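Local coordinates for protein trimeric intracellular cation channel type 1B.2 (Caenorhabditis elegans, PDB 5EIK) that forms a homotrimeric potassium channel of intracellular membranes, binds the lipid PIP2, and may supply counter-ion current during calcium release, at residues 151-154 against 155-158; 203-206 against 207-210; 142-145 against 146-150; 134-137 against 138-142. All blocks are in the same frame, centred on the assembly; numbering follows the deposited sequence.

Interaction 1 (151-154 against 155-158); sequences ESYL and VQIL. With DMU (decyl-beta-D-maltopyranoside), chain M.
Three backbone hydrogen bonds tie 151-154 to 155-158, and all follow the i to i+4 pattern of an alpha helix taking its first turn. Gln-156 N bonds to Ser-152 O and Ile-157 N to Tyr-153 O. Leu-158 N meets Leu-154 O at 2.9 Å in an almost straight bond (177°). Ser-152 sits at the N-cap position, yet its hydroxyl makes no capping bond. Its CB instead packs on Val-155, 3.8 Å from CG2, the methyl that lies beside the Val-155 backbone N.

This is the start of helix 153-165, the first part of the discontinuous fifth transmembrane helix of the TRIC fold, entered from helix 120-148 through a short turn.

Gln-156 is the polar side chain that reaches back over the turn. With CG beside its backbone N (chi1 -68°) and the chain extended beyond, it runs back past the Ser-152 carbonyl, CG lying 3.1 Å from Ser-152 O. Both ends of the buried amide are satisfied outside the turn: OE1 takes a hydrogen bond from His-210 NE2, and NE2 gives one to Tyr-149 O. The Tyr-153 ring stacks with His-210 as well.

The apolar contacts lie further along. Leu-154 and Leu-158 cross at an angle, CG of Leu-154 being 4.1 Å from CD1 of Leu-158. Both also touch the decyl tail of the bound maltoside, Leu-158 CD2 standing 3.7 Å from C28 of the detergent. Nearby, Leu-154 packs on Ile-95 and Val-155 on Ile-86, both of a second subunit.

Interaction 2 (203-206 against 207-210); sequences IVFT and LERH
Ile-203 and Leu-207 run alongside each other, one helical turn apart, with CG2 of Ile-203 4.0 Å from CD1 of Leu-207. In the backbone between them Leu-207 N bonds to Ile-203 O at 2.8 Å, nearly straight (175°). The tight part of this last turn of helix 194-209, the sixth transmembrane helix, centres on Thr-206. Its CG2 comes in at the edge of the His-210 ring, in the ring plane and 4.0 Å from CD2, while its OG1, turned beside the backbone N (chi1 -66°), bonds to Ser-202 O. This side faces helix 153-165. Phe-205, also buried, packs on Thr-135 and Ile-138 of helix 120-148. Glu-208 lies along its ring, OE1 3.7 Å from CD1 of Phe-205, and both residues also pack on helix 218-238.

The looser side belongs to Arg-209, which is exposed, its chain bent at chi2 and leading off the turn. As the helix ends, His-210 N gives a weak bond to Thr-206 O and a shorter one, 2.9 Å, to Leu-207 O. An alanine in place of Leu-207 is likely to strip Ile-203 of its neighbour along the helix and open a gap beside CG2.

The chemistry implies a divided turn: the Ile-203 and Leu-207 side adds only apolar side-chain contact to its backbone bond, whereas Thr-206 keeps its hydroxyl satisfied within its own helix and offers His-210 a methyl.

Interaction 3 (142-145 against 146-150); sequences VKHA and VRIYP
His-144 carries the CD1 methyl of Ile-148 over one face of its imidazole, a CH-pi contact with the carbon 3.9 Å from the ring centroid and 27° off the normal. The methyl sits toward the rim, 3.6 Å from both CE1 and NE2 of His-144. Having CG anti to the backbone N (chi1 -178°) swings the ring toward the following turn. At its edge lies Arg-147, whose NH2 is 2.9 Å from His-144 ND1; the angle is too poor for a hydrogen bond, and the guanidinium plane is turned 46° from the ring. On its far nitrogen, NE2, the histidine is hydrogen-bonded to Glu-83, which probably fixes the ring's rotation.

Val-142 and Val-146 make the apolar pair on another side, CG1 to CG2 at 4.1 Å. Ala-145 packs against Gln-156 and Val-159 of helix 153-165.

Along the backbone, Tyr-149 N closes on Ala-145 O at 2.8 Å, whereas Ile-148 N divides between His-144 O and a weak bond to Ala-145 O, both 3.2 Å. Tyr-149 then leaves helical geometry and Pro-150 follows: the C-terminal end of a long transmembrane helix, the fourth in this channel, turning into the fifth.

Interaction 4 (134-137 against 138-142); sequences RTHK and IAAGV. With PT5 ([(2R)-1-octadecanoyloxy-3-[oxidanyl-[(1R,2R,3S,4R,5R,6S)-2,3,6-tris(oxidanyl)-4,5-diphosphonooxy-cyclohexyl]oxy-phospho ryl]oxy-propan-2-yl] (8Z)-icosa-5,8,11,14-tetraenoate), chain B.
Arg-134 grips a phosphate of the bound PIP2 with both terminal nitrogens, while its aliphatic stem lies near Ile-138, one turn along the helix. NH2 gives a hydrogen bond to O42 at 2.8 Å, and that oxygen lies at the guanidinium edge near its plane. NH1 bonds to O43 at 2.9 Å (160°), and NH2 adds a weak bond to the same O43 at 3.2 Å. A bend at chi3 (-55°) turns the guanidinium to the phosphate. Behind it, Glu-131 makes a salt bridge to NE and so steadies the group, while Lys-130 joins it at the lipid.

Next come the backbone bonds of helix 120-148. Ile-138 N meets Arg-134 O at 3.0 Å, and Gly-141 N meets Lys-137 O at 2.8 Å.

Away from the lipid, the packing is buried. CG of Arg-134 is 4.3 Å from CD1 of Ile-138, whose CG1 also rests 3.4 Å from Arg-134 O; Ile-138 is covered by Cys-198 of helix 194-209 and by Phe-229 of helix 218-238. A leucine at Arg-134 would probably leave the phosphate oxygens O42 and O43 without these donors and Glu-131 without its mate.

Two nitrogens on one phosphate, with Lys-130 as a second cation, imply recognition by charge and directed hydrogen bonds, consistent with a site for PIP2, on which trimer assembly probably depends.

Interactions 3 and 4 share Val-142 and follow one another along helix 120-148, interaction 4 nearer the centre of the chain and interaction 3 at the end of the helix. Interaction 1 opens the next helix, 153-165, and is the most buried; interactions 2 to 4 are partly buried, interaction 2 closing helix 194-209. Gln-156 links interactions 1, 2 and 3, while interaction 2 also rests against the helix of interaction 4. The chemistry shifts with place: charge on lipid phosphate in interaction 4, imidazole and aliphatic contacts in interaction 3, an aliphatic pair and an exposed Arg-209 in interaction 2, and a neighbouring subunit plus detergent beside the leucines of interaction 1.

Interaction 1 (151-154 against 155-158)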
loop_
_atom_site.group_PDB
_atom_site.type_symbol
_atom_site.label_atom_id
_atom_site.label_comp_id
_atom_site.label_asym_id
_atom_site.label_seq_id
_atom_site.Cartn_x
_atom_site.Cartn_y
_atom_site.Cartn_z
ATOM N N GLU A 151 25.196 8.512 -1.402
ATOM C CA GLU A 151 25.184 9.380 -2.581
ATOM C C GLU A 151 23.819 9.675 -3.200
ATOM O O GLU A 151 23.730 10.367 -4.215
ATOM C CB GLU A 151 26.107 8.791 -3.650
ATOM C CG GLU A 151 27.409 8.233 -3.094
ATOM C CD GLU A 151 28.190 9.253 -2.281
ATOM O OE1 GLU A 151 29.124 8.843 -1.557
ATOM O OE2 GLU A 151 27.876 10.460 -2.367
ATOM N N SER A 152 22.756 9.164 -2.594
ATOM C CA SER A 152 21.423 9.381 -3.134
ATOM C C SER A 152 20.745 10.575 -2.481
ATOM O O SER A 152 19.983 10.417 -1.530
ATOM C CB SER A 152 20.577 8.125 -2.937
ATOM O OG SER A 152 21.254 6.983 -3.434
ATOM N N TYR A 153 21.030 11.764 -3.000
ATOM C CA TYR A 153 20.459 12.998 -2.477
ATOM C C TYR A 153 18.933 12.995 -2.482
ATOM O O TYR A 153 18.295 13.468 -1.539
ATOM C CB TYR A 153 20.941 14.198 -3.300
ATOM C CG TYR A 153 22.329 14.699 -2.963
ATOM C CD1 TYR A 153 23.418 13.829 -2.907
ATOM C CD2 TYR A 153 22.562 16.063 -2.762
ATOM C CE1 TYR A 153 24.706 14.306 -2.666
ATOM C CE2 TYR A 153 23.842 16.551 -2.521
ATOM C CZ TYR A 153 24.911 15.668 -2.477
ATOM O OH TYR A 153 26.180 16.152 -2.258
ATOM N N LEU A 154 18.356 12.470 -3.555
ATOM C CA LEU A 154 16.913 12.424 -3.697
ATOM C C LEU A 154 16.275 11.547 -2.627
ATOM O O LEU A 154 15.325 11.960 -1.973
ATOM C CB LEU A 154 16.552 11.911 -5.082
ATOM C CG LEU A 154 15.124 12.195 -5.538
ATOM C CD1 LEU A 154 14.770 13.646 -5.243
ATOM C CD2 LEU A 154 15.013 11.901 -7.029
ATOM N N VAL A 155 16.798 10.337 -2.455
ATOM C CA VAL A 155 16.274 9.431 -1.445
ATOM C C VAL A 155 16.348 10.092 -0.062
ATOM O O VAL A 155 15.396 10.029 0.722
ATOM C CB VAL A 155 17.068 8.113 -1.414
ATOM C CG1 VAL A 155 16.581 7.237 -0.277
ATOM C CG2 VAL A 155 16.901 7.380 -2.727
ATOM N N GLN A 156 17.480 10.728 0.222
ATOM C CA GLN A 156 17.684 11.404 1.489
ATOM C C GLN A 156 16.603 12.461 1.725
ATOM O O GLN A 156 16.052 12.572 2.818
ATOM C CB GLN A 156 19.066 12.046 1.503
ATOM C CG GLN A 156 20.207 11.034 1.516
ATOM C CD GLN A 156 21.535 11.653 1.119
ATOM O OE1 GLN A 156 21.683 12.875 1.124
ATOM N NE2 GLN A 156 22.506 10.816 0.778
ATOM N N ILE A 157 16.289 13.230 0.693
ATOM C CA ILE A 157 15.280 14.259 0.831
ATOM C C ILE A 157 13.895 13.648 1.045
ATOM O O ILE A 157 13.187 14.017 1.982
ATOM C CB ILE A 157 15.278 15.182 -0.404
ATOM C CG1 ILE A 157 16.603 15.940 -0.472
ATOM C CG2 ILE A 157 14.155 16.193 -0.315
ATOM C CD1 ILE A 157 16.801 16.712 -1.774
ATOM N N LEU A 158 13.518 12.700 0.194
ATOM C CA LEU A 158 12.213 12.064 0.310
ATOM C C LEU A 158 12.006 11.403 1.671
ATOM O O LEU A 158 10.924 11.489 2.255
ATOM C CB LEU A 158 12.026 11.053 -0.822
ATOM C CG LEU A 158 12.082 11.718 -2.199
ATOM C CD1 LEU A 158 12.021 10.663 -3.291
ATOM C CD2 LEU A 158 10.933 12.717 -2.328
HETATM C C1 DMU M . 2.380 19.380 -1.440
HETATM C C2 DMU M . 1.003 19.755 -0.851
HETATM C C3 DMU M . -0.138 19.197 -1.763
HETATM C C4 DMU M . 0.107 17.692 -2.067
HETATM O O5 DMU M . 1.449 17.446 -2.584
HETATM C C6 DMU M . 2.475 17.855 -1.646
HETATM O O7 DMU M . -1.441 19.313 -1.110
HETATM O O16 DMU M . 3.771 17.535 -2.190
HETATM C C18 DMU M . 4.226 16.317 -1.574
HETATM C C19 DMU M . 5.485 15.811 -2.297
HETATM C C22 DMU M . 6.690 16.677 -1.936
HETATM C C25 DMU M . 7.770 16.527 -3.009
HETATM C C28 DMU M . 9.009 15.819 -2.422
HETATM C C31 DMU M . 10.315 16.559 -2.781
HETATM C C34 DMU M . 10.400 16.893 -4.286
HETATM C C37 DMU M . 11.582 17.850 -4.521
HETATM C C40 DMU M . 12.892 17.040 -4.589
HETATM C C43 DMU M . 13.953 17.833 -5.356
HETATM O O49 DMU M . 3.422 19.821 -0.544
HETATM O O55 DMU M . 0.920 21.189 -0.809
HETATM C C57 DMU M . -0.925 17.220 -3.097
HETATM O O61 DMU M . -1.024 15.800 -3.039
HETATM C C5 DMU M . -3.240 20.760 -0.539
HETATM C C7 DMU M . -4.341 19.705 -0.744
HETATM C C8 DMU M . -4.695 19.612 -2.192
HETATM C C9 DMU M . -3.493 19.454 -3.090
HETATM O O1 DMU M . -2.447 20.433 -2.849
HETATM C C10 DMU M . -2.027 20.507 -1.414
HETATM O O2 DMU M . -5.661 18.674 -2.338
HETATM O O3 DMU M . -2.788 20.793 0.779
HETATM O O4 DMU M . -5.459 20.020 0.115
HETATM C C11 DMU M . -3.916 19.398 -4.505
HETATM O O6 DMU M . -2.825 19.105 -5.401
#

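Interaction 2 (203-206 against 207-210)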
loop_
_atom_site.group_PDB
_atom_site.type_symbol
_atom_site.label_atom_id
_atom_site.label_comp_id
_atom_site.label_asym_id
_atom_site.label_seq_id
_atom_site.Cartn_x
_atom_site.Cartn_y
_atom_site.Cartn_z
ATOM N N ILE A 203 15.395 19.388 2.210
ATOM C CA ILE A 203 16.425 19.753 1.247
ATOM C C ILE A 203 17.574 20.430 2.000
ATOM O O ILE A 203 18.745 20.070 1.844
ATOM C CB ILE A 203 15.867 20.728 0.188
ATOM C CG1 ILE A 203 14.982 19.969 -0.797
ATOM C CG2 ILE A 203 17.006 21.454 -0.517
ATOM C CD1 ILE A 203 14.233 20.871 -1.752
ATOM N N VAL A 204 17.218 21.400 2.831
ATOM C CA VAL A 204 18.185 22.154 3.619
ATOM C C VAL A 204 19.067 21.269 4.487
ATOM O O VAL A 204 20.274 21.479 4.552
ATOM C CB VAL A 204 17.467 23.194 4.509
ATOM C CG1 VAL A 204 18.415 23.732 5.574
ATOM C CG2 VAL A 204 16.954 24.338 3.637
ATOM N N PHE A 205 18.474 20.285 5.155
ATOM C CA PHE A 205 19.248 19.392 6.006
ATOM C C PHE A 205 20.108 18.464 5.170
ATOM O O PHE A 205 21.188 18.059 5.588
ATOM C CB PHE A 205 18.327 18.555 6.905
ATOM C CG PHE A 205 17.631 19.347 7.976
ATOM C CD1 PHE A 205 18.236 20.474 8.540
ATOM C CD2 PHE A 205 16.388 18.946 8.452
ATOM C CE1 PHE A 205 17.609 21.183 9.558
ATOM C CE2 PHE A 205 15.753 19.649 9.472
ATOM C CZ PHE A 205 16.366 20.772 10.026
ATOM N N THR A 206 19.621 18.113 3.987
ATOM C CA THR A 206 20.375 17.236 3.114
ATOM C C THR A 206 21.605 17.989 2.649
ATOM O O THR A 206 22.729 17.488 2.760
ATOM C CB THR A 206 19.536 16.794 1.902
ATOM O OG1 THR A 206 18.446 15.981 2.356
ATOM C CG2 THR A 206 20.380 15.987 0.926
ATOM N N LEU A 207 21.389 19.198 2.138
ATOM C CA LEU A 207 22.492 20.037 1.670
ATOM C C LEU A 207 23.493 20.234 2.798
ATOM O O LEU A 207 24.708 20.103 2.616
ATOM C CB LEU A 207 21.974 21.403 1.226
ATOM C CG LEU A 207 21.162 21.447 -0.065
ATOM C CD1 LEU A 207 20.721 22.873 -0.325
ATOM C CD2 LEU A 207 22.003 20.927 -1.221
ATOM N N GLU A 208 22.958 20.556 3.967
ATOM C CA GLU A 208 23.758 20.782 5.153
ATOM C C GLU A 208 24.631 19.565 5.443
ATOM O O GLU A 208 25.792 19.700 5.834
ATOM C CB GLU A 208 22.826 21.061 6.322
ATOM C CG GLU A 208 23.504 21.582 7.546
ATOM C CD GLU A 208 22.517 22.053 8.587
ATOM O OE1 GLU A 208 21.774 21.203 9.122
ATOM O OE2 GLU A 208 22.481 23.272 8.863
ATOM N N ARG A 209 24.068 18.380 5.239
ATOM C CA ARG A 209 24.776 17.126 5.474
ATOM C C ARG A 209 25.908 16.899 4.475
ATOM O O ARG A 209 26.842 16.140 4.740
ATOM C CB ARG A 209 23.797 15.956 5.389
ATOM C CG ARG A 209 22.929 15.786 6.612
ATOM C CD ARG A 209 23.679 15.035 7.689
ATOM N NE ARG A 209 22.994 15.106 8.973
ATOM C CZ ARG A 209 23.474 14.601 10.102
ATOM N NH1 ARG A 209 24.648 13.982 10.107
ATOM N NH2 ARG A 209 22.786 14.728 11.227
ATOM N N HIS A 210 25.814 17.543 3.321
ATOM C CA HIS A 210 26.835 17.396 2.297
ATOM C C HIS A 210 27.665 18.666 2.204
ATOM O O HIS A 210 28.431 18.854 1.259
ATOM C CB HIS A 210 26.182 17.074 0.953
ATOM C CG HIS A 210 25.572 15.710 0.898
ATOM N ND1 HIS A 210 26.330 14.558 0.880
ATOM C CD2 HIS A 210 24.279 15.308 0.896
ATOM C CE1 HIS A 210 25.530 13.507 0.871
ATOM N NE2 HIS A 210 24.280 13.935 0.881
#

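Interaction 3 (142-145 against 146-150)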
loop_
_atom_site.group_PDB
_atom_site.type_symbol
_atom_site.label_atom_id
_atom_site.label_comp_id
_atom_site.label_asym_id
_atom_site.label_seq_id
_atom_site.Cartn_x
_atom_site.Cartn_y
_atom_site.Cartn_z
ATOM N N VAL A 142 16.783 12.272 7.516
ATOM C CA VAL A 142 17.841 12.581 6.567
ATOM C C VAL A 142 19.137 11.878 6.962
ATOM O O VAL A 142 19.812 11.273 6.124
ATOM C CB VAL A 142 18.072 14.107 6.489
ATOM C CG1 VAL A 142 19.336 14.411 5.716
ATOM C CG2 VAL A 142 16.879 14.768 5.808
ATOM N N LYS A 143 19.475 11.946 8.244
ATOM C CA LYS A 143 20.688 11.313 8.743
ATOM C C LYS A 143 20.640 9.805 8.516
ATOM O O LYS A 143 21.621 9.201 8.077
ATOM C CB LYS A 143 20.855 11.608 10.232
ATOM C CG LYS A 143 22.180 11.170 10.808
ATOM C CD LYS A 143 22.236 11.448 12.300
ATOM C CE LYS A 143 23.577 11.040 12.895
ATOM N NZ LYS A 143 23.649 11.336 14.352
ATOM N N HIS A 144 19.495 9.197 8.810
ATOM C CA HIS A 144 19.331 7.761 8.615
ATOM C C HIS A 144 19.546 7.400 7.140
ATOM O O HIS A 144 20.292 6.468 6.818
ATOM C CB HIS A 144 17.934 7.338 9.073
ATOM C CG HIS A 144 17.674 5.868 8.961
ATOM N ND1 HIS A 144 18.561 4.916 9.413
ATOM C CD2 HIS A 144 16.605 5.189 8.482
ATOM C CE1 HIS A 144 18.051 3.712 9.217
ATOM N NE2 HIS A 144 16.864 3.851 8.653
ATOM N N ALA A 145 18.910 8.153 6.246
ATOM C CA ALA A 145 19.040 7.899 4.815
ATOM C C ALA A 145 20.473 8.076 4.330
ATOM O O ALA A 145 20.940 7.320 3.478
ATOM C CB ALA A 145 18.114 8.817 4.028
ATOM N N VAL A 146 21.161 9.080 4.864
ATOM C CA VAL A 146 22.542 9.349 4.479
ATOM C C VAL A 146 23.461 8.187 4.841
ATOM O O VAL A 146 24.383 7.854 4.097
ATOM C CB VAL A 146 23.053 10.637 5.161
ATOM C CG1 VAL A 146 24.558 10.778 4.976
ATOM C CG2 VAL A 146 22.344 11.831 4.561
ATOM N N ARG A 147 23.196 7.569 5.985
ATOM C CA ARG A 147 23.992 6.444 6.441
ATOM C C ARG A 147 23.767 5.201 5.571
ATOM O O ARG A 147 24.668 4.379 5.415
ATOM C CB ARG A 147 23.659 6.147 7.903
ATOM C CG ARG A 147 24.448 5.001 8.519
ATOM C CD ARG A 147 24.319 5.015 10.038
ATOM N NE ARG A 147 22.926 4.959 10.475
ATOM C CZ ARG A 147 22.155 3.880 10.393
ATOM N NH1 ARG A 147 22.637 2.750 9.891
ATOM N NH2 ARG A 147 20.896 3.931 10.810
ATOM N N ILE A 148 22.578 5.064 4.994
ATOM C CA ILE A 148 22.293 3.900 4.156
ATOM C C ILE A 148 22.652 4.118 2.688
ATOM O O ILE A 148 23.253 3.246 2.063
ATOM C CB ILE A 148 20.808 3.496 4.234
ATOM C CG1 ILE A 148 20.415 3.215 5.683
ATOM C CG2 ILE A 148 20.570 2.236 3.426
ATOM C CD1 ILE A 148 18.956 2.830 5.849
ATOM N N TYR A 149 22.280 5.276 2.147
ATOM C CA TYR A 149 22.549 5.618 0.749
ATOM C C TYR A 149 23.297 6.945 0.670
ATOM O O TYR A 149 22.734 7.975 0.289
ATOM C CB TYR A 149 21.230 5.710 -0.018
ATOM C CG TYR A 149 20.456 4.421 0.007
ATOM C CD1 TYR A 149 20.867 3.328 -0.754
ATOM C CD2 TYR A 149 19.344 4.270 0.832
ATOM C CE1 TYR A 149 20.194 2.113 -0.691
ATOM C CE2 TYR A 149 18.661 3.059 0.904
ATOM C CZ TYR A 149 19.094 1.983 0.141
ATOM O OH TYR A 149 18.442 0.775 0.225
ATOM N N PRO A 150 24.591 6.925 1.008
ATOM C CA PRO A 150 25.469 8.097 1.006
ATOM C C PRO A 150 25.410 9.039 -0.199
ATOM O O PRO A 150 25.546 10.245 -0.035
ATOM C CB PRO A 150 26.856 7.484 1.189
ATOM C CG PRO A 150 26.576 6.251 1.993
ATOM C CD PRO A 150 25.368 5.702 1.282
#

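Interaction 4 (134-137 against 138-142)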
loop_
_atom_site.group_PDB
_atom_site.type_symbol
_atom_site.label_atom_id
_atom_site.label_comp_id
_atom_site.label_asym_id
_atom_site.label_seq_id
_atom_site.Cartn_x
_atom_site.Cartn_y
_atom_site.Cartn_z
ATOM N N ARG A 134 8.743 17.672 15.094
ATOM C CA ARG A 134 8.705 17.394 13.663
ATOM C C ARG A 134 10.068 17.688 13.026
ATOM O O ARG A 134 10.563 16.910 12.198
ATOM C CB ARG A 134 7.643 18.249 12.973
ATOM C CG ARG A 134 7.527 17.959 11.480
ATOM C CD ARG A 134 6.842 19.093 10.741
ATOM N NE ARG A 134 5.535 19.411 11.310
ATOM C CZ ARG A 134 4.419 18.731 11.069
ATOM N NH1 ARG A 134 4.437 17.680 10.258
ATOM N NH2 ARG A 134 3.284 19.102 11.644
ATOM N N THR A 135 10.661 18.819 13.405
ATOM C CA THR A 135 11.957 19.222 12.870
ATOM C C THR A 135 12.990 18.146 13.156
ATOM O O THR A 135 13.824 17.827 12.309
ATOM C CB THR A 135 12.431 20.539 13.486
ATOM O OG1 THR A 135 11.457 21.561 13.230
ATOM C CG2 THR A 135 13.751 20.962 12.872
ATOM N N HIS A 136 12.930 17.584 14.356
ATOM C CA HIS A 136 13.847 16.517 14.736
ATOM C C HIS A 136 13.597 15.252 13.909
ATOM O O HIS A 136 14.537 14.539 13.573
ATOM C CB HIS A 136 13.685 16.174 16.220
ATOM C CG HIS A 136 14.404 14.926 16.625
ATOM N ND1 HIS A 136 15.754 14.900 16.900
ATOM C CD2 HIS A 136 13.969 13.649 16.753
ATOM C CE1 HIS A 136 16.120 13.660 17.180
ATOM N NE2 HIS A 136 15.056 12.883 17.095
ATOM N N LYS A 137 12.332 14.962 13.598
ATOM C CA LYS A 137 12.009 13.763 12.814
ATOM C C LYS A 137 12.620 13.864 11.417
ATOM O O LYS A 137 13.225 12.916 10.921
ATOM C CB LYS A 137 10.494 13.580 12.672
ATOM C CG LYS A 137 9.746 13.280 13.955
ATOM C CD LYS A 137 8.270 13.027 13.659
ATOM C CE LYS A 137 7.515 12.554 14.891
ATOM N NZ LYS A 137 8.177 11.379 15.519
ATOM N N ILE A 138 12.443 15.019 10.785
ATOM C CA ILE A 138 12.987 15.247 9.463
ATOM C C ILE A 138 14.504 15.109 9.458
ATOM O O ILE A 138 15.061 14.417 8.608
ATOM C CB ILE A 138 12.601 16.642 8.951
ATOM C CG1 ILE A 138 11.080 16.725 8.831
ATOM C CG2 ILE A 138 13.291 16.924 7.607
ATOM C CD1 ILE A 138 10.570 18.050 8.406
ATOM N N ALA A 139 15.169 15.750 10.418
ATOM C CA ALA A 139 16.630 15.706 10.496
ATOM C C ALA A 139 17.118 14.286 10.715
ATOM O O ALA A 139 18.090 13.853 10.098
ATOM C CB ALA A 139 17.137 16.624 11.618
ATOM N N ALA A 140 16.432 13.560 11.591
ATOM C CA ALA A 140 16.792 12.177 11.880
ATOM C C ALA A 140 16.590 11.323 10.635
ATOM O O ALA A 140 17.392 10.435 10.345
ATOM C CB ALA A 140 15.935 11.633 13.031
ATOM N N GLY A 141 15.512 11.602 9.908
ATOM C CA GLY A 141 15.218 10.861 8.697
ATOM C C GLY A 141 16.318 11.034 7.667
ATOM O O GLY A 141 16.742 10.068 7.026
ATOM N N VAL A 142 16.783 12.272 7.516
ATOM C CA VAL A 142 17.841 12.581 6.567
ATOM C C VAL A 142 19.137 11.878 6.962
ATOM O O VAL A 142 19.812 11.273 6.124
ATOM C CB VAL A 142 18.072 14.107 6.489
ATOM C CG1 VAL A 142 19.336 14.411 5.716
ATOM C CG2 VAL A 142 16.879 14.768 5.808
HETATM O O12 PT5 B . -0.679 17.717 1.753
HETATM P P1 PT5 B . -0.654 16.241 2.117
HETATM O O13 PT5 B . 0.903 15.478 1.997
HETATM O O11 PT5 B . -1.629 15.287 1.206
HETATM O O6 PT5 B . -2.932 17.157 5.154
HETATM O O1 PT5 B . -1.065 15.933 3.610
HETATM C C1 PT5 B . -0.626 16.753 4.699
HETATM C C6 PT5 B . -1.725 16.639 5.717
HETATM C C2 PT5 B . 0.737 16.282 5.334
HETATM O O2 PT5 B . 0.650 14.895 5.713
HETATM C C3 PT5 B . 1.046 17.097 6.627
HETATM O O3 PT5 B . 2.219 16.552 7.216
HETATM C C4 PT5 B . -0.074 17.032 7.633
HETATM O O4 PT5 B . 0.159 17.948 8.660
HETATM P P4 PT5 B . 0.446 17.435 10.181
HETATM O O41 PT5 B . -0.711 16.466 10.757
HETATM O O42 PT5 B . 0.588 18.700 11.179
HETATM O O43 PT5 B . 1.731 16.651 10.182
HETATM C C5 PT5 B . -1.442 17.394 7.021
HETATM O O5 PT5 B . -2.445 17.046 7.975
HETATM P P5 PT5 B . -3.199 18.298 8.709
HETATM O O52 PT5 B . -2.468 19.695 8.485
HETATM O O51 PT5 B . -4.794 18.322 8.179
HETATM O O53 PT5 B . -3.194 17.738 10.277
HETATM C C7 PT5 B . 1.030 14.030 2.071
HETATM C C8 PT5 B . 2.029 13.616 0.975
HETATM C C9 PT5 B . 1.375 13.221 -0.389
HETATM O O16 PT5 B . 2.825 12.472 1.477
HETATM C C10 PT5 B . 4.105 12.753 1.861
HETATM O O17 PT5 B . 4.401 13.252 2.933
HETATM O O18 PT5 B . 1.908 11.896 -0.825
HETATM C C11 PT5 B . 1.900 11.475 -2.196
HETATM O O19 PT5 B . 1.879 12.237 -3.205
HETATM C C12 PT5 B . 5.159 12.378 0.818
HETATM C C13 PT5 B . 6.317 11.446 1.260
HETATM C C14 PT5 B . 7.316 11.222 0.100
HETATM C C15 PT5 B . 7.160 9.846 -0.573
HETATM C C16 PT5 B . 8.297 9.526 -1.587
HETATM C C17 PT5 B . 7.801 8.772 -2.861
HETATM C C18 PT5 B . 8.725 7.630 -3.292
HETATM C C19 PT5 B . 8.363 6.601 -3.908
HETATM C C20 PT5 B . 7.455 5.375 -3.714
HETATM C C21 PT5 B . 6.039 5.466 -4.340
HETATM C C22 PT5 B . 5.094 4.353 -3.848
HETATM C C23 PT5 B . 4.233 3.755 -4.980
HETATM C C24 PT5 B . 4.269 2.212 -5.017
HETATM C C31 PT5 B . 1.923 9.950 -2.333
HETATM C C32 PT5 B . 3.359 9.360 -2.224
HETATM C C33 PT5 B . 3.388 7.802 -2.230
HETATM C C34 PT5 B . 3.388 7.152 -0.823
HETATM C C35 PT5 B . 3.306 5.551 -0.696
HETATM C C36 PT5 B . 2.133 4.879 -0.417
HETATM C C37 PT5 B . 1.891 3.496 -1.060
HETATM C C38 PT5 B . 1.337 2.653 -0.024
HETATM C C39 PT5 B . -0.035 2.171 0.123
HETATM C C40 PT5 B . -1.129 3.112 0.521
HETATM C C25 PT5 B . 2.996 1.583 -4.399
HETATM C C26 PT5 B . 3.120 0.062 -4.209
HETATM C C41 PT5 B . -2.152 3.510 -0.550
HETATM C C42 PT5 B . -3.119 4.599 -0.071
HETATM C C43 PT5 B . -2.642 6.019 -0.394
#